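Local coordinates for protein glycoside hydrolase, GH17 family (Formosa sp. Hel1_33_131, PDB 6FCG) that probably hydrolyses internal beta-1,3-glucosidic bonds of the algal storage polysaccharide laminarin, as an endo-acting laminarinase of glycoside hydrolase family 17, at residues T96-I99 and L100-I103; V189-L192 and Q193-K197. All coordinates share one frame; numbering follows the deposited sequence.

Contact 1 of 2, residues T96-I99 and L100-I103; sequences TSNI and LKAI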
ATOM      1  N   THR A  96      16.097   2.085  42.999  1.00 18.04           N
ATOM      2  CA  THR A  96      15.427   3.063  43.842  1.00 16.89           C
ATOM      3  C   THR A  96      16.169   3.254  45.147  1.00 17.30           C
ATOM      4  O   THR A  96      16.320   4.359  45.633  1.00 17.89           O
ATOM      5  CB  THR A  96      13.992   2.614  44.114  1.00 17.10           C
ATOM      6  OG1 THR A  96      13.271   2.667  42.873  1.00 18.11           O
ATOM      7  CG2 THR A  96      13.305   3.465  45.193  1.00 16.38           C
ATOM      8  N   SER A  97      16.560   2.138  45.741  1.00 18.30           N
ATOM      9  CA  SER A  97      17.367   2.103  46.941  1.00 18.39           C
ATOM     10  C   SER A  97      18.672   2.870  46.736  1.00 18.07           C
ATOM     11  O   SER A  97      19.115   3.620  47.607  1.00 18.28           O
ATOM     12  CB  SER A  97      17.616   0.631  47.318  1.00 19.19           C
ATOM     13  OG  SER A  97      18.610   0.494  48.294  1.00 21.36           O
ATOM     14  N   ASN A  98      19.301   2.685  45.594  1.00 18.02           N
ATOM     15  CA  ASN A  98      20.534   3.410  45.310  1.00 18.86           C
ATOM     16  C   ASN A  98      20.319   4.915  45.113  1.00 20.85           C
ATOM     17  O   ASN A  98      21.218   5.694  45.441  1.00 22.99           O
ATOM     18  CB  ASN A  98      21.275   2.799  44.129  1.00 17.53           C
ATOM     19  CG  ASN A  98      21.796   1.412  44.446  1.00 16.76           C
ATOM     20  OD1 ASN A  98      22.153   1.114  45.583  1.00 17.07           O
ATOM     21  ND2 ASN A  98      21.877   0.582  43.452  1.00 16.60           N
ATOM     22  N   ILE A  99      19.148   5.324  44.625  1.00 19.84           N
ATOM     23  CA  ILE A  99      18.863   6.742  44.475  1.00 19.84           C
ATOM     24  C   ILE A  99      18.767   7.366  45.859  1.00 21.77           C
ATOM     25  O   ILE A  99      19.305   8.441  46.106  1.00 22.79           O
ATOM     26  CB  ILE A  99      17.597   6.992  43.662  1.00 18.73           C
ATOM     27  CG1 ILE A  99      17.822   6.473  42.224  1.00 18.61           C
ATOM     28  CG2 ILE A  99      17.266   8.481  43.595  1.00 18.23           C
ATOM     29  CD1 ILE A  99      16.572   6.362  41.387  1.00 17.99           C
ATOM     30  N   LEU A 100      18.102   6.676  46.768  1.00 22.52           N
ATOM     31  CA  LEU A 100      18.001   7.147  48.147  1.00 22.09           C
ATOM     32  C   LEU A 100      19.381   7.256  48.785  1.00 22.83           C
ATOM     33  O   LEU A 100      19.665   8.271  49.432  1.00 25.28           O
ATOM     34  CB  LEU A 100      17.060   6.255  48.951  1.00 21.21           C
ATOM     35  CG  LEU A 100      15.585   6.344  48.542  1.00 21.49           C
ATOM     36  CD1 LEU A 100      14.776   5.178  49.073  1.00 20.68           C
ATOM     37  CD2 LEU A 100      14.953   7.664  48.995  1.00 21.55           C
ATOM     38  N   LYS A 101      20.258   6.272  48.553  1.00 22.43           N
ATOM     39  CA  LYS A 101      21.631   6.338  49.073  1.00 24.21           C
ATOM     40  C   LYS A 101      22.398   7.547  48.542  1.00 23.44           C
ATOM     41  O   LYS A 101      23.102   8.239  49.302  1.00 26.89           O
ATOM     42  CB  LYS A 101      22.420   5.045  48.791  1.00 24.37           C
ATOM     43  CG  LYS A 101      22.030   3.935  49.747  1.00 25.90           C
ATOM     44  CD  LYS A 101      22.582   2.558  49.398  1.00 26.67           C
ATOM     45  CE  LYS A 101      21.772   1.529  50.188  1.00 28.03           C
ATOM     46  NZ  LYS A 101      22.246   0.149  49.988  1.00 29.58           N
ATOM     47  N   ALA A 102      22.218   7.780  47.254  1.00 22.31           N
ATOM     48  CA  ALA A 102      22.842   8.870  46.556  1.00 22.36           C
ATOM     49  C   ALA A 102      22.381  10.201  47.083  1.00 22.96           C
ATOM     50  O   ALA A 102      23.206  11.087  47.295  1.00 22.51           O
ATOM     51  CB  ALA A 102      22.545   8.785  45.066  1.00 22.57           C
ATOM     52  N   ILE A 103      21.073  10.347  47.283  1.00 22.66           N
ATOM     53  CA  ILE A 103      20.528  11.587  47.803  1.00 24.10           C
ATOM     54  C   ILE A 103      21.053  11.799  49.217  1.00 24.70           C
ATOM     55  O   ILE A 103      21.449  12.916  49.555  1.00 24.27           O
ATOM     56  CB  ILE A 103      18.984  11.613  47.771  1.00 25.35           C
ATOM     57  CG1 ILE A 103      18.501  11.613  46.301  1.00 25.69           C
ATOM     58  CG2 ILE A 103      18.418  12.834  48.493  1.00 26.45           C
ATOM     59  CD1 ILE A 103      17.012  11.462  46.118  1.00 25.62           C
TER
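With chi1 at -64°, Ile99 sets CG1 beside its backbone N and leaves CG2 anti to that N, and Ile103, with CG1 set beside its own backbone N (chi1 -66°), sends CD1 back to meet this CG2. The two methyls, Ile99 CG2 and Ile103 CD1, come to 3.9 Å, the side chains crossing at a slant. Ile103 CG1 also lies 3.3 Å from Ile99 O, the carbonyl that accepts the backbone N-H of Ile103. Each carbonyl from Thr96 to Ile99 takes the N-H four residues on; the bond from Lys101 N to Ser97 O measures 3.0 Å. On the polar side the extended chain of Lys101 runs back over the preceding turn, with CE 3.8 Å from Ser97 OG and CD 4.1 Å from Asn98 OD1, contacts of its aliphatic part alongside the two polar groups. Leu100, buried, lays CG 3.6 Å from Thr96 O. Thr96, near the start of the helix, donates a hydrogen bond through OG1 to the backbone carbonyl of Asn90. Thr96, Ile99, Leu100 and Ile103 all pack on Met117 of strand 116-121, while Ile99 also reaches Leu71 and Ile103 Met75, both of helix 68-80. This is the amphipathic helix 95-109 of a beta-alpha-beta unit, between strands 83-87 and 116-121 of the TIM-barrel fold of family 17.

Contact 2 of 2, residues V189-L192 and Q193-K197; sequences VNHL and QALKK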
ATOM      1  N   VAL A 189      -3.111  -0.365  49.562  1.00 25.86           N
ATOM      2  CA  VAL A 189      -3.238   0.985  50.076  1.00 25.98           C
ATOM      3  C   VAL A 189      -3.698   0.879  51.532  1.00 25.70           C
ATOM      4  O   VAL A 189      -3.180   1.576  52.383  1.00 24.72           O
ATOM      5  CB  VAL A 189      -4.205   1.836  49.223  1.00 27.19           C
ATOM      6  CG1 VAL A 189      -4.599   3.134  49.920  1.00 28.85           C
ATOM      7  CG2 VAL A 189      -3.559   2.159  47.890  1.00 27.74           C
ATOM      8  N   ASN A 190      -4.704   0.044  51.796  1.00 24.62           N
ATOM      9  CA  ASN A 190      -5.256  -0.078  53.144  1.00 23.39           C
ATOM     10  C   ASN A 190      -4.210  -0.608  54.107  1.00 23.80           C
ATOM     11  O   ASN A 190      -4.147  -0.162  55.242  1.00 23.81           O
ATOM     12  CB  ASN A 190      -6.524  -0.961  53.170  1.00 22.79           C
ATOM     13  CG  ASN A 190      -7.796  -0.189  52.774  1.00 22.99           C
ATOM     14  OD1 ASN A 190      -7.856   1.047  52.842  1.00 23.93           O
ATOM     15  ND2 ASN A 190      -8.829  -0.920  52.394  1.00 22.53           N
ATOM     16  N   HIS A 191      -3.403  -1.557  53.650  1.00 23.65           N
ATOM     17  CA  HIS A 191      -2.294  -2.074  54.439  1.00 24.87           C
ATOM     18  C   HIS A 191      -1.355  -0.947  54.886  1.00 25.45           C
ATOM     19  O   HIS A 191      -0.976  -0.874  56.054  1.00 23.54           O
ATOM     20  CB  HIS A 191      -1.528  -3.092  53.604  1.00 25.30           C
ATOM     21  CG  HIS A 191      -0.276  -3.617  54.243  1.00 25.62           C
ATOM     22  ND1 HIS A 191      -0.251  -4.710  55.081  1.00 26.20           N
ATOM     23  CD2 HIS A 191       1.012  -3.228  54.100  1.00 26.06           C
ATOM     24  CE1 HIS A 191       0.995  -4.951  55.457  1.00 25.57           C
ATOM     25  NE2 HIS A 191       1.781  -4.069  54.873  1.00 25.88           N
ATOM     26  N   LEU A 192      -1.007  -0.074  53.943  1.00 26.06           N
ATOM     27  CA  LEU A 192      -0.121   1.058  54.211  1.00 26.01           C
ATOM     28  C   LEU A 192      -0.763   2.122  55.111  1.00 26.08           C
ATOM     29  O   LEU A 192      -0.095   2.651  55.996  1.00 26.94           O
ATOM     30  CB  LEU A 192       0.373   1.689  52.897  1.00 25.98           C
ATOM     31  CG  LEU A 192       1.332   0.860  52.022  1.00 25.67           C
ATOM     32  CD1 LEU A 192       1.633   1.603  50.737  1.00 27.13           C
ATOM     33  CD2 LEU A 192       2.636   0.539  52.715  1.00 25.61           C
ATOM     34  N   GLN A 193      -2.043   2.421  54.902  1.00 27.89           N
ATOM     35  CA  GLN A 193      -2.769   3.337  55.798  1.00 29.41           C
ATOM     36  C   GLN A 193      -2.879   2.799  57.238  1.00 30.13           C
ATOM     37  O   GLN A 193      -2.828   3.582  58.189  1.00 28.36           O
ATOM     38  CB  GLN A 193      -4.178   3.642  55.278  1.00 29.40           C
ATOM     39  CG  GLN A 193      -4.283   4.380  53.942  1.00 31.02           C
ATOM     40  CD  GLN A 193      -3.627   5.747  53.920  1.00 30.81           C
ATOM     41  OE1 GLN A 193      -2.963   6.131  54.873  1.00 33.65           O
ATOM     42  NE2 GLN A 193      -3.849   6.504  52.856  1.00 29.33           N
ATOM     43  N   ALA A 194      -3.000   1.475  57.375  1.00 31.08           N
ATOM     44  CA  ALA A 194      -3.017   0.791  58.681  1.00 31.34           C
ATOM     45  C   ALA A 194      -1.655   0.844  59.388  1.00 32.14           C
ATOM     46  O   ALA A 194      -1.606   1.098  60.595  1.00 31.34           O
ATOM     47  CB  ALA A 194      -3.473  -0.660  58.540  1.00 29.14           C
ATOM     48  N   LEU A 195      -0.562   0.616  58.654  1.00 32.00           N
ATOM     49  CA  LEU A 195       0.787   0.837  59.203  1.00 31.04           C
ATOM     50  C   LEU A 195       1.009   2.271  59.689  1.00 30.75           C
ATOM     51  O   LEU A 195       1.716   2.471  60.669  1.00 29.80           O
ATOM     52  CB  LEU A 195       1.873   0.495  58.202  1.00 29.53           C
ATOM     53  CG  LEU A 195       2.072  -0.975  57.817  1.00 31.89           C
ATOM     54  CD1 LEU A 195       3.209  -1.042  56.777  1.00 31.03           C
ATOM     55  CD2 LEU A 195       2.358  -1.899  59.002  1.00 31.11           C
ATOM     56  N   LYS A 196       0.433   3.263  59.011  1.00 31.68           N
ATOM     57  CA  LYS A 196       0.543   4.647  59.486  1.00 33.14           C
ATOM     58  C   LYS A 196      -0.229   4.869  60.791  1.00 39.62           C
ATOM     59  O   LYS A 196       0.274   5.485  61.738  1.00 41.41           O
ATOM     60  CB  LYS A 196       0.041   5.641  58.455  1.00 29.96           C
ATOM     61  CG  LYS A 196       0.821   5.663  57.148  1.00 29.84           C
ATOM     62  CD  LYS A 196       0.564   6.902  56.272  1.00 28.82           C
ATOM     63  CE  LYS A 196      -0.827   7.505  56.424  1.00 27.09           C
ATOM     64  NZ  LYS A 196      -1.179   8.454  55.343  1.00 26.66           N
ATOM     65  N   LYS A 197      -1.476   4.405  60.814  1.00 42.52           N
ATOM     66  CA  LYS A 197      -2.275   4.455  62.019  1.00 43.10           C
ATOM     67  C   LYS A 197      -1.639   3.771  63.228  1.00 40.58           C
ATOM     68  O   LYS A 197      -1.783   4.250  64.312  1.00 38.74           O
ATOM     69  CB  LYS A 197      -3.613   3.793  61.785  1.00 47.11           C
ATOM     70  CG  LYS A 197      -4.629   4.123  62.864  1.00 47.46           C
ATOM     71  CD  LYS A 197      -5.997   3.579  62.545  1.00 50.95           C
ATOM     72  CE  LYS A 197      -7.009   4.047  63.569  1.00 51.81           C
ATOM     73  NZ  LYS A 197      -8.372   3.639  63.150  1.00 56.68           N
TER
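A local contact between successive turns of helix 182-197, partly buried, joins His191 to Leu195 and Val189 to Gln193 near the helix's C-terminal end. The His191 ring, swung out with CG opposite the backbone N (chi1 174°), has Leu195 CG over one face; the nearest side-chain approach is Leu195 CD1 to His191 NE2, 3.9 Å. Trp188 meets the same imidazole edge-to-face. Leu195 CD1 also approaches Leu192 CD2 at 4.4 Å, and both leucines rest on Val151 of helix 143-156. On another side, Gln193 CG sits 3.4 Å from Val189 O, which accepts the backbone N-H of Gln193 at 2.9 Å. The bend of Gln193 at chi2 (-60°) carries its amide to Lys196, whose NZ gives OE1 a weak hydrogen bond of 3.0 Å. The stronger partners of these polar ends lie beyond the helix: Gln193 NE2 binds the carbonyl of Ala234 and Asp236 OD2, while Lys196 NZ bonds to the carbonyl of Leu205 and forms a salt bridge with Asp236. Asp236 OD2 is thus shared by both side chains. Helix 182-197 links strands 161-168 and 206-212 as the crossover of a beta-alpha-beta unit in the TIM barrel.

Contacts 1 and 2 are both local, turn-to-turn packing within outer helices of the barrel, in separate beta-alpha-beta units, with centres 24 Å apart and nearest atoms about 13 Å apart. Contact 1 is the more buried: its isoleucines lie between strand 116-121 and helix 68-80, and Leu100 covers the strand. Contact 2 is only partly buried and lies farther from the centre of the chain. There leucines face helix 143-156, while Val189, Leu192 and Gln193 touch strand 206-212. Its chemistry adds an imidazole-leucine contact and a lysine-glutamine pair tied to Asp236, whereas contact 1 combines aliphatic branches on its buried side with a lysine chain lying along Ser97 and Asn98.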